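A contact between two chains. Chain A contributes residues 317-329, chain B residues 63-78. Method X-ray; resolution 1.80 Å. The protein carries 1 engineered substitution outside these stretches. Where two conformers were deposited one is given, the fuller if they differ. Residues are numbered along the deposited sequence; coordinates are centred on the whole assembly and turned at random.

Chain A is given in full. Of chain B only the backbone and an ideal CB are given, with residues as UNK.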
ATOM      1  N   ILE A 317       3.682 -25.816 -39.886  1.00 18.86           N
ATOM      2  CA  ILE A 317       4.207 -24.470 -39.687  1.00 19.36           C
ATOM      3  C   ILE A 317       2.968 -23.559 -39.742  1.00 19.01           C
ATOM      4  O   ILE A 317       2.043 -23.880 -40.444  1.00 17.58           O
ATOM      5  CB  ILE A 317       5.267 -24.151 -40.766  1.00 21.87           C
ATOM      6  CG1 ILE A 317       5.758 -22.717 -40.663  1.00 25.72           C
ATOM      7  CG2 ILE A 317       4.706 -24.324 -42.179  1.00 25.31           C
ATOM      8  CD1 ILE A 317       7.066 -22.488 -41.342  1.00 28.42           C
ATOM      9  N   TYR A 318       2.928 -22.553 -38.898  1.00 19.18           N
ATOM     10  CA  TYR A 318       1.897 -21.526 -38.913  1.00 18.79           C
ATOM     11  C   TYR A 318       2.606 -20.187 -38.954  1.00 18.28           C
ATOM     12  O   TYR A 318       3.512 -19.925 -38.169  1.00 18.73           O
ATOM     13  CB  TYR A 318       0.978 -21.638 -37.701  1.00 19.10           C
ATOM     14  CG  TYR A 318      -0.189 -20.636 -37.826  1.00 23.05           C
ATOM     15  CD1 TYR A 318      -1.213 -20.860 -38.765  1.00 26.41           C
ATOM     16  CD2 TYR A 318      -0.182 -19.442 -37.129  1.00 26.41           C
ATOM     17  CE1 TYR A 318      -2.237 -19.934 -38.939  1.00 27.12           C
ATOM     18  CE2 TYR A 318      -1.191 -18.497 -37.315  1.00 29.39           C
ATOM     19  CZ  TYR A 318      -2.218 -18.761 -38.214  1.00 31.33           C
ATOM     20  OH  TYR A 318      -3.227 -17.822 -38.378  1.00 29.90           O
ATOM     21  N   LEU A 319       2.186 -19.291 -39.843  1.00 17.79           N
ATOM     22  CA  LEU A 319       2.758 -17.981 -39.941  1.00 16.61           C
ATOM     23  C   LEU A 319       1.521 -17.004 -39.956  1.00 16.36           C
ATOM     24  O   LEU A 319       0.764 -17.044 -40.887  1.00 16.47           O
ATOM     25  CB  LEU A 319       3.496 -17.808 -41.228  1.00 18.45           C
ATOM     26  CG  LEU A 319       3.962 -16.405 -41.569  1.00 19.47           C
ATOM     27  CD1 LEU A 319       4.796 -15.795 -40.480  1.00 22.02           C
ATOM     28  CD2 LEU A 319       4.634 -16.273 -42.932  1.00 22.07           C
ATOM     29  N   PRO A 320       1.364 -16.189 -38.949  1.00 17.32           N
ATOM     30  CA  PRO A 320       0.288 -15.199 -38.927  1.00 16.71           C
ATOM     31  C   PRO A 320       0.563 -14.220 -40.048  1.00 16.57           C
ATOM     32  O   PRO A 320       1.696 -13.865 -40.246  1.00 16.77           O
ATOM     33  CB  PRO A 320       0.478 -14.485 -37.587  1.00 18.41           C
ATOM     34  CG  PRO A 320       1.510 -15.307 -36.796  1.00 21.50           C
ATOM     35  CD  PRO A 320       2.204 -16.116 -37.733  1.00 19.18           C
ATOM     36  N   LEU A 321      -0.445 -13.777 -40.788  1.00 15.67           N
ATOM     37  CA  LEU A 321      -0.210 -12.840 -41.903  1.00 16.54           C
ATOM     38  C   LEU A 321      -0.867 -11.503 -41.606  1.00 17.17           C
ATOM     39  O   LEU A 321      -0.367 -10.456 -41.989  1.00 18.49           O
ATOM     40  CB  LEU A 321      -0.715 -13.402 -43.231  1.00 16.18           C
ATOM     41  CG  LEU A 321      -0.019 -14.610 -43.810  1.00 18.81           C
ATOM     42  CD1 LEU A 321      -0.785 -15.128 -45.008  1.00 20.36           C
ATOM     43  CD2 LEU A 321       1.424 -14.260 -44.108  1.00 20.98           C
ATOM     44  N   PHE A 322      -1.956 -11.516 -40.869  1.00 15.34           N
ATOM     45  CA  PHE A 322      -2.618 -10.288 -40.507  1.00 16.41           C
ATOM     46  C   PHE A 322      -3.473 -10.616 -39.263  1.00 15.42           C
ATOM     47  O   PHE A 322      -4.342 -11.489 -39.346  1.00 14.43           O
ATOM     48  CB  PHE A 322      -3.508  -9.799 -41.638  1.00 15.85           C
ATOM     49  CG  PHE A 322      -4.243  -8.501 -41.283  1.00 14.27           C
ATOM     50  CD1 PHE A 322      -5.531  -8.528 -40.810  1.00 18.76           C
ATOM     51  CD2 PHE A 322      -3.628  -7.289 -41.319  1.00 15.74           C
ATOM     52  CE1 PHE A 322      -6.178  -7.423 -40.449  1.00 15.17           C
ATOM     53  CE2 PHE A 322      -4.299  -6.141 -40.950  1.00 13.86           C
ATOM     54  CZ  PHE A 322      -5.615  -6.220 -40.518  1.00 16.00           C
ATOM     55  N   THR A 323      -3.267  -9.880 -38.189  1.00 14.73           N
ATOM     56  CA  THR A 323      -3.985 -10.136 -36.957  1.00 16.27           C
ATOM     57  C   THR A 323      -4.707  -8.935 -36.482  1.00 18.01           C
ATOM     58  O   THR A 323      -5.310  -8.972 -35.425  1.00 19.69           O
ATOM     59  CB  THR A 323      -3.046 -10.643 -35.848  1.00 16.90           C
ATOM     60  OG1 THR A 323      -2.221  -9.573 -35.342  1.00 17.08           O
ATOM     61  CG2 THR A 323      -2.186 -11.768 -36.361  1.00 16.87           C
ATOM     62  N   GLY A 324      -4.646  -7.835 -37.255  1.00 16.64           N
ATOM     63  CA  GLY A 324      -5.418  -6.661 -36.920  1.00 15.61           C
ATOM     64  C   GLY A 324      -4.978  -5.935 -35.677  1.00 17.30           C
ATOM     65  O   GLY A 324      -5.752  -5.189 -35.178  1.00 17.92           O
ATOM     66  N   GLY A 325      -3.734  -6.100 -35.187  1.00 16.98           N
ATOM     67  CA  GLY A 325      -3.299  -5.414 -34.010  1.00 17.77           C
ATOM     68  C   GLY A 325      -2.961  -6.321 -32.839  1.00 19.24           C
ATOM     69  O   GLY A 325      -2.453  -5.826 -31.844  1.00 20.59           O
ATOM     70  N   ARG A 326      -3.279  -7.606 -32.916  1.00 18.56           N
ATOM     71  CA  ARG A 326      -2.991  -8.491 -31.783  1.00 20.92           C
ATOM     72  C   ARG A 326      -1.466  -8.558 -31.603  1.00 21.90           C
ATOM     73  O   ARG A 326      -0.966  -8.260 -30.500  1.00 22.77           O
ATOM     74  CB  ARG A 326      -3.589  -9.854 -32.029  1.00 22.36           C
ATOM     75  CG  ARG A 326      -3.323 -10.897 -30.959  1.00 27.05           C
ATOM     76  CD  ARG A 326      -4.262 -12.064 -31.063  1.00 31.25           C
ATOM     77  NE  ARG A 326      -4.276 -12.718 -32.386  1.00 35.24           N
ATOM     78  CZ  ARG A 326      -3.326 -13.506 -32.893  1.00 35.81           C
ATOM     79  NH1 ARG A 326      -2.197 -13.776 -32.248  1.00 42.67           N
ATOM     80  NH2 ARG A 326      -3.518 -14.027 -34.085  1.00 39.19           N
ATOM     81  N   LEU A 327      -0.740  -8.954 -32.648  1.00 20.07           N
ATOM     82  CA  LEU A 327       0.751  -9.125 -32.520  1.00 19.16           C
ATOM     83  C   LEU A 327       1.416  -7.792 -32.246  1.00 19.57           C
ATOM     84  O   LEU A 327       2.392  -7.673 -31.483  1.00 16.60           O
ATOM     85  CB  LEU A 327       1.349  -9.763 -33.742  1.00 19.77           C
ATOM     86  CG  LEU A 327       0.887 -11.203 -33.958  1.00 23.85           C
ATOM     87  CD1 LEU A 327       1.581 -11.753 -35.154  1.00 26.40           C
ATOM     88  CD2 LEU A 327       0.981 -12.098 -32.698  1.00 29.04           C
ATOM     89  N   GLU A 328       0.891  -6.751 -32.908  1.00 16.40           N
ATOM     90  CA  GLU A 328       1.489  -5.440 -32.854  1.00 16.84           C
ATOM     91  C   GLU A 328       1.302  -4.839 -31.462  1.00 16.65           C
ATOM     92  O   GLU A 328       2.230  -4.299 -30.888  1.00 15.15           O
ATOM     93  CB  GLU A 328       0.855  -4.501 -33.924  1.00 16.09           C
ATOM     94  CG  GLU A 328       1.077  -4.958 -35.330  1.00 18.68           C
ATOM     95  CD  GLU A 328       0.061  -5.953 -35.855  1.00 15.53           C
ATOM     96  OE1 GLU A 328      -0.820  -6.502 -35.099  1.00 15.88           O
ATOM     97  OE2 GLU A 328       0.136  -6.275 -37.016  1.00 16.36           O
ATOM     98  N   GLY A 329       0.063  -4.891 -30.966  1.00 16.84           N
ATOM     99  CA  GLY A 329      -0.271  -4.413 -29.658  1.00 16.81           C
ATOM    100  C   GLY A 329       0.507  -5.185 -28.563  1.00 17.95           C
ATOM    101  O   GLY A 329       0.853  -4.580 -27.557  1.00 17.18           O
TER
ATOM    102  N   UNK B  63      -4.977  -1.461 -25.870  1.00 17.15           N
ATOM    103  CA  UNK B  63      -6.058  -0.988 -26.707  1.00 17.00           C
ATOM    104  C   UNK B  63      -5.907  -1.486 -28.133  1.00 16.50           C
ATOM    105  O   UNK B  63      -6.870  -1.898 -28.789  1.00 16.33           O
ATOM    106  CB  UNK B  63      -6.118   0.541 -26.683  1.00 17.00           C
ATOM    107  N   UNK B  64      -4.692  -1.438 -28.650  1.00 15.73           N
ATOM    108  CA  UNK B  64      -4.392  -1.976 -29.949  1.00 16.75           C
ATOM    109  C   UNK B  64      -4.747  -3.472 -30.049  1.00 17.53           C
ATOM    110  O   UNK B  64      -5.358  -3.919 -31.024  1.00 16.12           O
ATOM    111  CB  UNK B  64      -2.911  -1.756 -30.264  1.00 16.75           C
ATOM    112  N   UNK B  65      -4.271  -4.277 -29.067  1.00 17.26           N
ATOM    113  CA  UNK B  65      -4.612  -5.686 -29.021  1.00 16.87           C
ATOM    114  C   UNK B  65      -6.136  -5.913 -29.016  1.00 16.37           C
ATOM    115  O   UNK B  65      -6.633  -6.767 -29.749  1.00 14.72           O
ATOM    116  CB  UNK B  65      -3.980  -6.328 -27.784  1.00 16.87           C
ATOM    117  N   UNK B  66      -6.868  -5.132 -28.205  1.00 17.85           N
ATOM    118  CA  UNK B  66      -8.324  -5.287 -28.104  1.00 18.54           C
ATOM    119  C   UNK B  66      -9.003  -5.004 -29.430  1.00 18.92           C
ATOM    120  O   UNK B  66      -9.889  -5.719 -29.831  1.00 19.70           O
ATOM    121  CB  UNK B  66      -8.889  -4.360 -27.025  1.00 18.54           C
ATOM    122  N   UNK B  67      -8.615  -3.918 -30.099  1.00 19.33           N
ATOM    123  CA  UNK B  67      -9.200  -3.582 -31.388  1.00 19.53           C
ATOM    124  C   UNK B  67      -9.099  -4.675 -32.436  1.00 19.19           C
ATOM    125  O   UNK B  67      -9.977  -4.790 -33.316  1.00 18.10           O
ATOM    126  CB  UNK B  67      -8.533  -2.315 -31.928  1.00 19.53           C
ATOM    127  N   UNK B  68      -8.054  -5.539 -32.343  1.00 18.37           N
ATOM    128  CA  UNK B  68      -7.935  -6.696 -33.207  1.00 19.41           C
ATOM    129  C   UNK B  68      -9.130  -7.633 -33.183  1.00 18.84           C
ATOM    130  O   UNK B  68      -9.405  -8.356 -34.131  1.00 18.74           O
ATOM    131  CB  UNK B  68      -6.679  -7.481 -32.823  1.00 19.41           C
ATOM    132  N   UNK B  69      -9.894  -7.640 -32.111  1.00 19.43           N
ATOM    133  CA  UNK B  69     -11.042  -8.533 -32.057  1.00 19.55           C
ATOM    134  C   UNK B  69     -12.103  -8.210 -33.129  1.00 20.25           C
ATOM    135  O   UNK B  69     -12.904  -9.052 -33.492  1.00 18.32           O
ATOM    136  CB  UNK B  69     -11.674  -8.464 -30.665  1.00 19.55           C
ATOM    137  N   UNK B  70     -12.094  -6.974 -33.616  1.00 18.95           N
ATOM    138  CA  UNK B  70     -13.056  -6.577 -34.652  1.00 17.26           C
ATOM    139  C   UNK B  70     -12.518  -6.743 -36.088  1.00 17.43           C
ATOM    140  O   UNK B  70     -13.254  -6.547 -37.048  1.00 16.57           O
ATOM    141  CB  UNK B  70     -13.464  -5.119 -34.431  1.00 17.26           C
ATOM    142  N   UNK B  71     -11.254  -7.106 -36.249  1.00 17.19           N
ATOM    143  CA  UNK B  71     -10.737  -7.395 -37.545  1.00 16.12           C
ATOM    144  C   UNK B  71     -10.937  -8.843 -37.917  1.00 17.32           C
ATOM    145  O   UNK B  71     -11.177  -9.683 -37.038  1.00 17.83           O
ATOM    146  CB  UNK B  71      -9.254  -7.027 -37.612  1.00 16.12           C
ATOM    147  N   UNK B  72     -10.741  -9.164 -39.182  1.00 16.72           N
ATOM    148  CA  UNK B  72     -10.477 -10.543 -39.579  1.00 15.50           C
ATOM    149  C   UNK B  72      -8.968 -10.908 -39.361  1.00 17.32           C
ATOM    150  O   UNK B  72      -8.136 -10.030 -39.146  1.00 17.50           O
ATOM    151  CB  UNK B  72     -10.874 -10.742 -41.043  1.00 15.50           C
ATOM    152  N   UNK B  73      -8.682 -12.203 -39.379  1.00 16.11           N
ATOM    153  CA  UNK B  73      -7.346 -12.782 -39.143  0.50 16.87           C
ATOM    154  C   UNK B  73      -6.999 -13.651 -40.321  1.00 15.75           C
ATOM    155  O   UNK B  73      -7.854 -14.403 -40.854  1.00 15.90           O
ATOM    156  CB  UNK B  73      -7.293 -13.587 -37.843  0.50 16.87           C
ATOM    157  N   UNK B  74      -5.746 -13.606 -40.760  1.00 15.14           N
ATOM    158  CA  UNK B  74      -5.295 -14.325 -41.895  1.00 13.27           C
ATOM    159  C   UNK B  74      -3.942 -14.976 -41.419  1.00 13.92           C
ATOM    160  O   UNK B  74      -3.158 -14.369 -40.699  1.00 13.05           O
ATOM    161  CB  UNK B  74      -5.149 -13.417 -43.118  1.00 13.27           C
ATOM    162  N   UNK B  75      -3.760 -16.189 -41.872  1.00 15.44           N
ATOM    163  CA  UNK B  75      -2.568 -16.962 -41.552  1.00 16.17           C
ATOM    164  C   UNK B  75      -2.233 -17.968 -42.615  1.00 15.53           C
ATOM    165  O   UNK B  75      -3.056 -18.312 -43.435  1.00 15.64           O
ATOM    166  CB  UNK B  75      -2.743 -17.678 -40.211  1.00 16.17           C
ATOM    167  N   UNK B  76      -0.954 -18.397 -42.673  1.00 14.78           N
ATOM    168  CA  UNK B  76      -0.547 -19.413 -43.595  1.00 17.09           C
ATOM    169  C   UNK B  76      -0.206 -20.646 -42.762  1.00 18.51           C
ATOM    170  O   UNK B  76       0.408 -20.498 -41.722  1.00 18.83           O
ATOM    171  CB  UNK B  76       0.629 -18.953 -44.459  1.00 17.09           C
ATOM    172  N   UNK B  77      -0.668 -21.785 -43.224  1.00 18.45           N
ATOM    173  CA  UNK B  77      -0.476 -23.076 -42.562  1.00 17.89           C
ATOM    174  C   UNK B  77       0.108 -24.039 -43.567  1.00 17.77           C
ATOM    175  O   UNK B  77      -0.258 -24.053 -44.720  1.00 18.86           O
ATOM    176  CB  UNK B  77      -1.786 -23.616 -41.985  1.00 17.89           C
ATOM    177  N   UNK B  78       1.092 -24.842 -43.165  1.00 16.53           N
ATOM    178  CA  UNK B  78       1.544 -25.900 -44.028  1.00 15.14           C
ATOM    179  C   UNK B  78       1.924 -27.074 -43.139  1.00 15.29           C
ATOM    180  O   UNK B  78       2.166 -26.904 -41.948  1.00 16.64           O
ATOM    181  CB  UNK B  78       2.712 -25.449 -44.908  1.00 15.14           C
TER

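Positions 63, 66, 69 and 70 of chain B place no ideal CB within 5.5 Å of chain A, so the contact sets no demand there; they are A63(B), A66(B), I69(B) and R70(B). At 67 a CB would have room, 5.2 Å from G324(A) O, yet the residue is G67(B).

At 64 CA-to-CB points toward chain A, with the ideal CB 3.8 Å from G329(A) CA; the glycines there leave a path for a long side chain, and E328(A) supplies negative charge. Lysine, arginine or glutamine would suit. R64(B) lays one guanidinium face over G325(A), NH2 to CA 3.3 Å. R64(B) NH1 stays 4.3 Å from E328(A) OE1, an attraction of charges only.

Position 65 points sideways, the ideal CB 4.4 Å from G325(A) O, so a flexible chain of medium length fits. Q65(B) packs CG 3.4 Å from G329(A) C.

Position 68 is tight: its ideal CB lies 3.3 Å from T323(A) O and 3.4 Å from R326(A) N. Alanine or glycine is expected, and A68(B) fits.

Position 71 points at the turn, with the ideal CB 3.9 Å from G324(A) CA; a small residue suits. S71(B) brings OG to 3.4 Å from G324(A) CA, while OG donates to the backbone O of position 72.

Position 72 points away, leaving many choices; F72(B) nevertheless returns its ring obliquely to F322(A), centroids 5.9 Å apart.

At 73 CA-to-CB runs sideways, but R326(A) NH2 is 5.3 Å from the ideal CB, which favours an acid. D73(B) answers with a salt bridge, OD2 to R326(A) NH2 3.3 Å.

From 74 on, the strand pairs antiparallel with chain A. The ideal CB of 74 is 4.2 Å from F322(A) CB and 4.4 Å from L321(A) CB, so aliphatics suit; it is L74(B). A beta bulge lets L74(B) O accept from both L321(A) N (2.8 Å) and F322(A) N (3.1 Å).

At 75 an ideal CB would clash with Y318(A) OH at 1.9 Å, which calls for glycine. G75(B) leaves that space to the tyrosine, whose OH is joined to L74(B) O through a water.

Position 76, its ideal CB 4.1 Å from L321(A) CD1, welcomes a branched apolar chain. L76(B) packs there and pairs with L319(A), N to O 2.8 Å.

Position 77 meets the Y318(A) ring edge, ideal CB 4.3 Å from CD1; small or medium residues would do, and A77(B) suffices. At 78 I317(A) CG2 is 3.6 Å from the ideal CB, favouring a small apolar residue: A78(B), whose N donates to I317(A) O at 3.0 Å.

Chain B (63-78) ARQAGAIRSFDLGLAA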
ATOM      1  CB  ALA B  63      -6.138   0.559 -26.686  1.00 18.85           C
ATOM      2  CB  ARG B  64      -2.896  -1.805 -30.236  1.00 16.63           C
ATOM      3  CG  ARG B  64      -2.486  -2.308 -31.610  1.00 21.81           C
ATOM      4  CD  ARG B  64      -2.751  -1.354 -32.743  1.00 23.12           C
ATOM      5  NE  ARG B  64      -1.900  -1.642 -33.891  1.00 22.54           N
ATOM      6  CZ  ARG B  64      -2.315  -2.136 -35.067  1.00 25.79           C
ATOM      7  NH1 ARG B  64      -1.417  -2.325 -36.041  1.00 24.10           N
ATOM      8  NH2 ARG B  64      -3.596  -2.383 -35.322  1.00 25.52           N
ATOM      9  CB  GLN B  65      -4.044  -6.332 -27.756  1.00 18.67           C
ATOM     10  CG  GLN B  65      -2.545  -6.331 -27.657  1.00 20.30           C
ATOM     11  CD  GLN B  65      -2.106  -7.058 -26.309  1.00 24.18           C
ATOM     12  OE1 GLN B  65      -2.594  -8.126 -26.030  1.00 23.19           O
ATOM     13  NE2 GLN B  65      -1.352  -6.383 -25.473  1.00 22.34           N
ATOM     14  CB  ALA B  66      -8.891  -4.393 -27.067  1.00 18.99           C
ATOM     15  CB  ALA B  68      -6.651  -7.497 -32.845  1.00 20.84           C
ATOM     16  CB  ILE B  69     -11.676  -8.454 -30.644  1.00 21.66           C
ATOM     17  CG1 ILE B  69     -12.556  -9.653 -30.350  1.00 26.89           C
ATOM     18  CG2 ILE B  69     -12.455  -7.217 -30.389  1.00 23.57           C
ATOM     19  CD1 ILE B  69     -13.092  -9.610 -28.895  1.00 32.82           C
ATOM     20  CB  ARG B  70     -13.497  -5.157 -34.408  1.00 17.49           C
ATOM     21  CG  ARG B  70     -14.131  -4.892 -33.063  1.00 17.04           C
ATOM     22  CD  ARG B  70     -14.700  -3.560 -32.913  1.00 24.20           C
ATOM     23  NE  ARG B  70     -15.852  -3.498 -33.792  1.00 24.24           N
ATOM     24  CZ  ARG B  70     -16.571  -2.424 -34.016  1.00 26.05           C
ATOM     25  NH1 ARG B  70     -16.249  -1.274 -33.402  1.00 25.36           N
ATOM     26  NH2 ARG B  70     -17.580  -2.540 -34.888  1.00 23.47           N
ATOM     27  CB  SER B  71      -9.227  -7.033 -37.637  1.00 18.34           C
ATOM     28  OG  SER B  71      -8.431  -8.095 -37.302  1.00 23.78           O
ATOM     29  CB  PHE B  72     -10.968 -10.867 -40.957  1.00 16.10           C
ATOM     30  CG  PHE B  72     -10.504  -9.948 -42.041  1.00 17.23           C
ATOM     31  CD1 PHE B  72      -9.193  -9.894 -42.409  1.00 18.46           C
ATOM     32  CD2 PHE B  72     -11.406  -9.206 -42.733  1.00 16.32           C
ATOM     33  CE1 PHE B  72      -8.769  -9.095 -43.453  1.00 20.33           C
ATOM     34  CE2 PHE B  72     -11.010  -8.424 -43.757  1.00 15.10           C
ATOM     35  CZ  PHE B  72      -9.702  -8.341 -44.129  1.00 16.78           C
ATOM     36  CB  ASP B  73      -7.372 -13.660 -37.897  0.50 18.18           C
ATOM     37  CG  ASP B  73      -7.025 -12.904 -36.664  0.50 22.08           C
ATOM     38  OD1 ASP B  73      -7.790 -12.016 -36.337  0.50 27.25           O
ATOM     39  OD2 ASP B  73      -5.986 -13.065 -35.986  0.50 28.73           O
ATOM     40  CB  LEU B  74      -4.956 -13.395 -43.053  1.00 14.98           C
ATOM     41  CG  LEU B  74      -6.181 -12.754 -43.758  1.00 18.75           C
ATOM     42  CD1 LEU B  74      -5.843 -11.468 -44.604  1.00 22.42           C
ATOM     43  CD2 LEU B  74      -6.778 -13.881 -44.619  1.00 25.25           C
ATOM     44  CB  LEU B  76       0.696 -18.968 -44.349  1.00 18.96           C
ATOM     45  CG  LEU B  76       1.430 -19.936 -45.263  1.00 23.92           C
ATOM     46  CD1 LEU B  76       2.440 -19.175 -46.093  1.00 28.54           C
ATOM     47  CD2 LEU B  76       2.234 -21.018 -44.394  1.00 30.41           C
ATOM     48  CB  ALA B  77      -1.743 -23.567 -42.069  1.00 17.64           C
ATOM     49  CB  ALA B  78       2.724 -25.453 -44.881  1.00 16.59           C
TER
HETATM   50  O   HOH W   1      -3.201 -15.369 -37.916  1.00 28.63           O
HETATM   51  O   HOH W   2      -5.970  -2.858 -33.331  1.00 22.40           O
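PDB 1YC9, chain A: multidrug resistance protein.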